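PDB 4XCV: NADP-dependent 2-hydroxyacid dehydrogenase from Rhizobium etli, which probably catalyses the NADPH-dependent interconversion of 2-oxoacids and D-2-hydroxyacids, and binds NADPH in its nucleotide-binding domain. Local coordinates for residues V143-L148 with F164-W169; T194-G199 with V229-G234. One frame throughout, in Å; residues are numbered along the deposited sequence. Where two conformers were deposited one is given.

Interaction 1: residues V143-L148 with F164-W169. With NDP (NADPH dihydro-nicotinamide-adenine-dinucleotide phosphate), chain B.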
loop_
_atom_site.group_PDB
_atom_site.type_symbol
_atom_site.label_atom_id
_atom_site.label_comp_id
_atom_site.label_asym_id
_atom_site.label_seq_id
_atom_site.Cartn_x
_atom_site.Cartn_y
_atom_site.Cartn_z
ATOM N N VAL A 143 1.096 -14.079 -1.499
ATOM C CA VAL A 143 1.709 -13.429 -2.662
ATOM C C VAL A 143 2.920 -14.246 -3.102
ATOM O O VAL A 143 3.827 -14.531 -2.298
ATOM C CB VAL A 143 2.137 -11.978 -2.354
ATOM C CG1 VAL A 143 2.654 -11.344 -3.629
ATOM C CG2 VAL A 143 0.980 -11.171 -1.784
ATOM N N GLY A 144 2.892 -14.689 -4.369
ATOM C CA GLY A 144 3.989 -15.416 -4.981
ATOM C C GLY A 144 4.779 -14.499 -5.879
ATOM O O GLY A 144 4.263 -14.052 -6.910
ATOM N N VAL A 145 6.021 -14.194 -5.476
ATOM C CA VAL A 145 6.874 -13.286 -6.237
ATOM C C VAL A 145 7.754 -14.100 -7.185
ATOM O O VAL A 145 8.528 -14.951 -6.752
ATOM C CB VAL A 145 7.700 -12.401 -5.300
ATOM C CG1 VAL A 145 8.543 -11.443 -6.102
ATOM C CG2 VAL A 145 6.763 -11.635 -4.362
ATOM N N MET A 146 7.656 -13.799 -8.468
ATOM C CA MET A 146 8.432 -14.461 -9.520
ATOM C C MET A 146 9.536 -13.513 -9.916
ATOM O O MET A 146 9.318 -12.452 -10.518
ATOM C CB MET A 146 7.572 -14.851 -10.718
ATOM C CG MET A 146 6.462 -15.796 -10.293
ATOM S SD MET A 146 5.415 -16.423 -11.644
ATOM C CE MET A 146 6.326 -17.785 -12.207
ATOM N N GLY A 147 10.755 -13.925 -9.550
ATOM C CA GLY A 147 11.925 -13.054 -9.698
ATOM C C GLY A 147 12.298 -12.570 -8.312
ATOM O O GLY A 147 11.512 -11.878 -7.646
ATOM N N LEU A 148 13.481 -12.961 -7.859
ATOM C CA LEU A 148 13.969 -12.646 -6.533
ATOM C C LEU A 148 15.308 -11.965 -6.673
ATOM O O LEU A 148 16.287 -12.317 -5.977
ATOM C CB LEU A 148 14.056 -13.913 -5.686
ATOM C CG LEU A 148 12.723 -14.564 -5.396
ATOM C CD1 LEU A 148 12.963 -15.820 -4.604
ATOM C CD2 LEU A 148 11.723 -13.626 -4.688
ATOM N N PHE A 164 1.359 -9.970 4.527
ATOM C CA PHE A 164 1.065 -11.056 3.584
ATOM C C PHE A 164 1.889 -12.279 3.899
ATOM O O PHE A 164 3.012 -12.178 4.366
ATOM C CB PHE A 164 1.384 -10.623 2.158
ATOM C CG PHE A 164 0.414 -9.635 1.587
ATOM C CD1 PHE A 164 -0.817 -10.061 1.087
ATOM C CD2 PHE A 164 0.725 -8.284 1.544
ATOM C CE1 PHE A 164 -1.694 -9.170 0.524
ATOM C CE2 PHE A 164 -0.167 -7.369 1.022
ATOM C CZ PHE A 164 -1.375 -7.824 0.504
ATOM N N ASN A 165 1.341 -13.446 3.586
ATOM C CA ASN A 165 2.198 -14.637 3.451
ATOM C C ASN A 165 2.872 -14.463 2.092
ATOM O O ASN A 165 2.220 -14.071 1.142
ATOM C CB ASN A 165 1.357 -15.920 3.516
ATOM C CG ASN A 165 2.213 -17.142 3.544
ATOM O OD1 ASN A 165 3.111 -17.249 4.372
ATOM N ND2 ASN A 165 1.987 -18.042 2.631
ATOM N N VAL A 166 4.176 -14.697 2.018
ATOM C CA VAL A 166 4.905 -14.516 0.785
ATOM C C VAL A 166 5.731 -15.743 0.491
ATOM O O VAL A 166 6.373 -16.278 1.367
ATOM C CB VAL A 166 5.821 -13.268 0.859
ATOM C CG1 VAL A 166 6.534 -13.044 -0.470
ATOM C CG2 VAL A 166 5.031 -12.022 1.280
ATOM N N ILE A 167 5.718 -16.148 -0.773
ATOM C CA ILE A 167 6.587 -17.218 -1.271
ATOM C C ILE A 167 7.296 -16.679 -2.514
ATOM O O ILE A 167 6.842 -15.698 -3.110
ATOM C CB ILE A 167 5.826 -18.519 -1.550
ATOM C CG1 ILE A 167 4.762 -18.347 -2.626
ATOM C CG2 ILE A 167 5.209 -19.009 -0.261
ATOM C CD1 ILE A 167 3.989 -19.609 -3.002
ATOM N N GLY A 168 8.420 -17.296 -2.903
ATOM C CA GLY A 168 9.164 -16.821 -4.063
ATOM C C GLY A 168 9.628 -17.914 -4.975
ATOM O O GLY A 168 9.763 -19.082 -4.597
ATOM N N TRP A 169 9.881 -17.502 -6.213
ATOM C CA TRP A 169 10.310 -18.405 -7.255
ATOM C C TRP A 169 11.402 -17.688 -8.065
ATOM O O TRP A 169 11.278 -16.522 -8.409
ATOM C CB TRP A 169 9.111 -18.755 -8.135
ATOM C CG TRP A 169 9.402 -19.661 -9.309
ATOM C CD1 TRP A 169 9.452 -21.033 -9.278
ATOM C CD2 TRP A 169 9.620 -19.300 -10.675
ATOM N NE1 TRP A 169 9.649 -21.533 -10.543
ATOM C CE2 TRP A 169 9.755 -20.488 -11.419
ATOM C CE3 TRP A 169 9.666 -18.098 -11.373
ATOM C CZ2 TRP A 169 9.932 -20.502 -12.805
ATOM C CZ3 TRP A 169 9.819 -18.127 -12.729
ATOM C CH2 TRP A 169 9.954 -19.301 -13.438
HETATM P PA NDP B . 17.608 -9.208 -11.435
HETATM O O1A NDP B . 18.248 -8.666 -10.195
HETATM O O2A NDP B . 18.455 -9.619 -12.622
HETATM O O5B NDP B . 16.702 -10.445 -10.979
HETATM C C5B NDP B . 16.079 -11.259 -11.978
HETATM C C4B NDP B . 15.367 -12.379 -11.259
HETATM O O4B NDP B . 14.634 -13.122 -12.228
HETATM C C3B NDP B . 16.329 -13.322 -10.575
HETATM O O3B NDP B . 15.772 -13.785 -9.328
HETATM C C2B NDP B . 16.400 -14.439 -11.582
HETATM O O2B NDP B . 16.729 -15.745 -11.036
HETATM C C1B NDP B . 14.961 -14.472 -12.091
HETATM N N9A NDP B . 14.816 -15.161 -13.375
HETATM C C8A NDP B . 15.412 -14.791 -14.526
HETATM N N7A NDP B . 15.136 -15.724 -15.489
HETATM C C5A NDP B . 14.390 -16.695 -14.882
HETATM C C6A NDP B . 13.872 -17.918 -15.306
HETATM N N6A NDP B . 13.992 -18.323 -16.572
HETATM N N1A NDP B . 13.199 -18.659 -14.418
HETATM C C2A NDP B . 13.043 -18.241 -13.143
HETATM N N3A NDP B . 13.523 -17.084 -12.656
HETATM C C4A NDP B . 14.186 -16.341 -13.567
HETATM O O3 NDP B . 16.522 -8.164 -11.999
HETATM P PN NDP B . 15.733 -6.996 -11.226
HETATM O O1N NDP B . 15.080 -7.619 -10.038
HETATM O O2N NDP B . 16.600 -5.858 -10.965
HETATM O O5D NDP B . 14.697 -6.559 -12.333
HETATM C C5D NDP B . 13.795 -7.514 -12.911
HETATM C C4D NDP B . 13.249 -6.889 -14.201
HETATM O O4D NDP B . 12.360 -5.826 -13.890
HETATM C C3D NDP B . 14.271 -6.244 -15.095
HETATM O O3D NDP B . 14.920 -7.213 -15.938
HETATM C C2D NDP B . 13.471 -5.224 -15.888
HETATM O O2D NDP B . 13.064 -5.807 -17.149
HETATM C C1D NDP B . 12.231 -5.015 -15.067
HETATM N N1N NDP B . 11.997 -3.646 -14.598
HETATM C C2N NDP B . 10.793 -3.030 -14.825
HETATM C C3N NDP B . 10.587 -1.734 -14.493
HETATM C C7N NDP B . 9.320 -1.075 -14.680
HETATM O O7N NDP B . 9.336 0.179 -14.692
HETATM N N7N NDP B . 8.172 -1.715 -14.805
HETATM C C4N NDP B . 11.647 -0.972 -13.800
HETATM C C5N NDP B . 12.860 -1.739 -13.583
HETATM C C6N NDP B . 13.053 -2.979 -13.975
HETATM P P2B NDP B . 18.135 -15.955 -10.255
HETATM O O1X NDP B . 18.252 -17.433 -10.073
HETATM O O2X NDP B . 19.201 -15.366 -11.162
HETATM O O3X NDP B . 18.054 -15.174 -9.008
#
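Val143 to Met146 pair in parallel with Val166 to Trp169 inside the seven-stranded sheet of the NADPH-binding domain, a buried contact that ends at the adenosine half of the cofactor. Backbone bonds run the whole length, beginning with Val143 N to Asn165 O (2.9 Å) and finishing beyond the strand with Gly147 N to Trp169 O (2.9 Å), the latter almost straight at 174°. On the face carrying Val143 and Val145, apolar side chains meet: Val145 CG2 reaches Val166 CG1, and Val143 CG2, set beside its own backbone N, comes obliquely to the ring of Phe164, just before the strand, 3.6 Å from Phe164 CD1. Helix 150-162 packs on this side through Leu159 and Val156. It is the connection of a right-handed beta-alpha-beta crossover, and the turn at Gly147 fits the glycine-rich GxGxxG motif of Rossmann folds. Leu148 CD1 lies against the bare backbone of Gly168. Within this turn, Leu148 N donates to the ribose hydroxyl O3B of NADPH (2.8 Å).

On the face of Met146, Ile167 and Trp169, the thioether of Met146 bends at its last torsion (chi3 85°) and lays CE over the six-membered ring of Trp169, 3.8 Å from its centroid, a CH-pi contact within a Met-aromatic pair. The C2A corner of the adenine lies over the opposite face, 3.3 Å from Trp169 CZ3, its plane tilted about 30° from the indole, while NE1 is bonded to Ala184 O. With an alanine in place of Trp169, the Met146 methyl is likely to lose the ring it lies on, and the adenine the surface beneath C2A. Leu187 and Phe190 of helix 187-192 close around the same cluster.

Interaction 2: residues T194-G199 with V229-G234; sequences TDILVG and VFINAG. With NDP (NADPH dihydro-nicotinamide-adenine-dinucleotide phosphate), chain B.
Backbone hydrogen bonds join the neighbouring parallel strands 196-199 and 229-232, their axes 4.5 Å apart, and the ladder runs one residue past them at Asp195 and at Ala233. It extends from Val229 N to Asp195 O (2.9 Å) as far as Ala233 N to Gly199 O, a longer bond of 3.1 Å. Between them, Leu197 uses both backbone groups, its N on Val229 O and its O receiving Ile231 N.

Apolar contacts occupy both faces. On one, Ile196 CG2 meets Ile231 CD1 at 3.5 Å; Ile231 extends its chain beside its own backbone N (chi1 -60°), which carries CD1 back along the strand to Ile196. On the other face Leu197 and Phe230 lie side by side; in one of the two conformers of Leu197, so with less certainty, CD2 approaches the edge of the phenyl ring. Tyr211 and Phe216 meet the same ring from elsewhere in the chain. These two strands begin the second half of the Rossmann-type sheet, joined by the crossover that contains helix 213-216; Trp106 of helix 100-116 packs on Ile231.

Among the polar side chains, Asp195 OD2 pairs with Arg220 and accepts Thr142 N. At the C-terminal end, Asn232 OD1 accepts Gly234 N (3.0 Å), an Asx turn in which the donor stands well above the amide plane, while ND2 is held by Gln239 OE1 and Arg235 O.

Where the strand gives way to this turn, the cofactor takes over: Ala233 O receives the carboxamide N7N of NADPH at 2.9 Å, a bond (160°) that probably helps to position the carboxamide.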
loop_
_atom_site.group_PDB
_atom_site.type_symbol
_atom_site.label_atom_id
_atom_site.label_comp_id
_atom_site.label_asym_id
_atom_site.label_seq_id
_atom_site.Cartn_x
_atom_site.Cartn_y
_atom_site.Cartn_z
ATOM N N THR A 194 -0.188 -19.932 -4.849
ATOM C CA THR A 194 -0.187 -18.476 -5.039
ATOM C C THR A 194 -1.602 -17.918 -5.284
ATOM O O THR A 194 -2.285 -18.362 -6.194
ATOM C CB THR A 194 0.736 -18.097 -6.200
ATOM O OG1 THR A 194 2.066 -18.480 -5.872
ATOM C CG2 THR A 194 0.719 -16.630 -6.458
ATOM N N ASP A 195 -1.972 -16.942 -4.464
ATOM C CA ASP A 195 -3.216 -16.160 -4.639
ATOM C C ASP A 195 -2.990 -14.896 -5.496
ATOM O O ASP A 195 -3.843 -14.536 -6.289
ATOM C CB ASP A 195 -3.771 -15.756 -3.290
ATOM C CG ASP A 195 -4.120 -16.935 -2.425
ATOM O OD1 ASP A 195 -4.885 -17.835 -2.882
ATOM O OD2 ASP A 195 -3.658 -16.955 -1.251
ATOM N N ILE A 196 -1.896 -14.191 -5.235
ATOM C CA ILE A 196 -1.520 -13.014 -6.033
ATOM C C ILE A 196 -0.126 -13.257 -6.590
ATOM O O ILE A 196 0.827 -13.392 -5.841
ATOM C CB ILE A 196 -1.537 -11.709 -5.173
ATOM C CG1 ILE A 196 -2.876 -11.481 -4.457
ATOM C CG2 ILE A 196 -1.098 -10.541 -6.046
ATOM C CD1 ILE A 196 -2.848 -10.230 -3.593
ATOM N N LEU A 197 -0.044 -13.363 -7.919
ATOM C CA LEU A 197 1.230 -13.565 -8.589
ATOM C C LEU A 197 1.823 -12.188 -8.870
ATOM O O LEU A 197 1.150 -11.385 -9.509
ATOM C CB LEU A 197 1.018 -14.333 -9.889
ATOM C CG LEU A 197 2.260 -14.739 -10.708
ATOM C CD1 LEU A 197 1.809 -15.744 -11.787
ATOM C CD2 LEU A 197 3.047 -13.565 -11.315
ATOM N N VAL A 198 3.055 -11.931 -8.421
ATOM C CA VAL A 198 3.791 -10.702 -8.739
ATOM C C VAL A 198 4.968 -11.024 -9.655
ATOM O O VAL A 198 5.891 -11.706 -9.247
ATOM C CB VAL A 198 4.248 -9.986 -7.449
ATOM C CG1 VAL A 198 5.226 -8.829 -7.729
ATOM C CG2 VAL A 198 3.042 -9.510 -6.666
ATOM N N GLY A 199 4.903 -10.492 -10.864
ATOM C CA GLY A 199 5.956 -10.732 -11.877
ATOM C C GLY A 199 7.012 -9.658 -11.888
ATOM O O GLY A 199 6.716 -8.502 -12.226
ATOM N N VAL A 229 -5.071 -13.388 -8.626
ATOM C CA VAL A 229 -4.739 -12.128 -9.298
ATOM C C VAL A 229 -3.371 -12.182 -9.937
ATOM O O VAL A 229 -2.453 -12.767 -9.373
ATOM C CB VAL A 229 -4.784 -10.996 -8.247
ATOM C CG1 VAL A 229 -4.315 -9.672 -8.787
ATOM C CG2 VAL A 229 -6.200 -10.857 -7.729
ATOM N N PHE A 230 -3.256 -11.559 -11.113
ATOM C CA PHE A 230 -2.006 -11.468 -11.846
ATOM C C PHE A 230 -1.474 -10.047 -11.854
ATOM O O PHE A 230 -2.156 -9.142 -12.328
ATOM C CB PHE A 230 -2.201 -11.949 -13.290
ATOM C CG PHE A 230 -0.980 -11.793 -14.158
ATOM C CD1 PHE A 230 0.227 -12.384 -13.788
ATOM C CD2 PHE A 230 -1.033 -11.024 -15.268
ATOM C CE1 PHE A 230 1.350 -12.201 -14.598
ATOM C CE2 PHE A 230 0.079 -10.847 -16.058
ATOM C CZ PHE A 230 1.241 -11.445 -15.731
ATOM N N ILE A 231 -0.234 -9.865 -11.379
ATOM C CA ILE A 231 0.422 -8.585 -11.354
ATOM C C ILE A 231 1.724 -8.703 -12.141
ATOM O O ILE A 231 2.481 -9.655 -11.900
ATOM C CB ILE A 231 0.672 -8.118 -9.918
ATOM C CG1 ILE A 231 -0.677 -7.990 -9.178
ATOM C CG2 ILE A 231 1.487 -6.831 -9.888
ATOM C CD1 ILE A 231 -0.546 -7.489 -7.748
ATOM N N ASN A 232 2.003 -7.794 -13.081
ATOM C CA ASN A 232 3.289 -7.794 -13.811
ATOM C C ASN A 232 3.831 -6.399 -13.922
ATOM O O ASN A 232 3.155 -5.491 -14.398
ATOM C CB ASN A 232 3.107 -8.374 -15.219
ATOM C CG ASN A 232 4.432 -8.611 -15.921
ATOM O OD1 ASN A 232 5.490 -8.670 -15.287
ATOM N ND2 ASN A 232 4.369 -8.781 -17.233
ATOM N N ALA A 233 5.069 -6.241 -13.446
ATOM C CA ALA A 233 5.850 -5.012 -13.691
ATOM C C ALA A 233 7.239 -5.327 -14.176
ATOM O O ALA A 233 8.130 -4.500 -14.052
ATOM C CB ALA A 233 5.901 -4.143 -12.428
ATOM N N GLY A 234 7.436 -6.506 -14.768
ATOM C CA GLY A 234 8.726 -6.870 -15.342
ATOM C C GLY A 234 8.810 -6.378 -16.760
ATOM O O GLY A 234 9.186 -5.219 -16.991
HETATM P PA NDP B . 17.608 -9.208 -11.435
HETATM O O1A NDP B . 18.248 -8.666 -10.195
HETATM O O2A NDP B . 18.455 -9.619 -12.622
HETATM O O5B NDP B . 16.702 -10.445 -10.979
HETATM C C5B NDP B . 16.079 -11.259 -11.978
HETATM C C4B NDP B . 15.367 -12.379 -11.259
HETATM O O4B NDP B . 14.634 -13.122 -12.228
HETATM C C3B NDP B . 16.329 -13.322 -10.575
HETATM O O3B NDP B . 15.772 -13.785 -9.328
HETATM C C2B NDP B . 16.400 -14.439 -11.582
HETATM O O2B NDP B . 16.729 -15.745 -11.036
HETATM C C1B NDP B . 14.961 -14.472 -12.091
HETATM N N9A NDP B . 14.816 -15.161 -13.375
HETATM C C8A NDP B . 15.412 -14.791 -14.526
HETATM N N7A NDP B . 15.136 -15.724 -15.489
HETATM C C5A NDP B . 14.390 -16.695 -14.882
HETATM C C6A NDP B . 13.872 -17.918 -15.306
HETATM N N6A NDP B . 13.992 -18.323 -16.572
HETATM N N1A NDP B . 13.199 -18.659 -14.418
HETATM C C2A NDP B . 13.043 -18.241 -13.143
HETATM N N3A NDP B . 13.523 -17.084 -12.656
HETATM C C4A NDP B . 14.186 -16.341 -13.567
HETATM O O3 NDP B . 16.522 -8.164 -11.999
HETATM P PN NDP B . 15.733 -6.996 -11.226
HETATM O O1N NDP B . 15.080 -7.619 -10.038
HETATM O O2N NDP B . 16.600 -5.858 -10.965
HETATM O O5D NDP B . 14.697 -6.559 -12.333
HETATM C C5D NDP B . 13.795 -7.514 -12.911
HETATM C C4D NDP B . 13.249 -6.889 -14.201
HETATM O O4D NDP B . 12.360 -5.826 -13.890
HETATM C C3D NDP B . 14.271 -6.244 -15.095
HETATM O O3D NDP B . 14.920 -7.213 -15.938
HETATM C C2D NDP B . 13.471 -5.224 -15.888
HETATM O O2D NDP B . 13.064 -5.807 -17.149
HETATM C C1D NDP B . 12.231 -5.015 -15.067
HETATM N N1N NDP B . 11.997 -3.646 -14.598
HETATM C C2N NDP B . 10.793 -3.030 -14.825
HETATM C C3N NDP B . 10.587 -1.734 -14.493
HETATM C C7N NDP B . 9.320 -1.075 -14.680
HETATM O O7N NDP B . 9.336 0.179 -14.692
HETATM N N7N NDP B . 8.172 -1.715 -14.805
HETATM C C4N NDP B . 11.647 -0.972 -13.800
HETATM C C5N NDP B . 12.860 -1.739 -13.583
HETATM C C6N NDP B . 13.053 -2.979 -13.975
HETATM P P2B NDP B . 18.135 -15.955 -10.255
HETATM O O1X NDP B . 18.252 -17.433 -10.073
HETATM O O2X NDP B . 19.201 -15.366 -11.162
HETATM O O3X NDP B . 18.054 -15.174 -9.008
#

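Overall arrangement
Interactions 1 and 2 lie side by side in one parallel sheet, their centres about 9 Å apart, because strands 142-146 and 196-199 are neighbours. Two probable backbone hydrogen bonds stitch them together, Met146 N to Val198 O and Gly144 N to Ile196 O, each 2.8 Å. Side chains also meet across this seam: Val143 CG1 packs on Val198 CG2 at 3.6 Å. Both contacts reach the same NADPH, interaction 1 through Gly147, Leu148 and Trp169, interaction 2 through Ala233 and Gly234, just past strand 229-232. Interaction 1 serves the adenine and its ribose, interaction 2 the nicotinamide carboxamide, dividing the extended dinucleotide between them in the manner of a Rossmann-type domain.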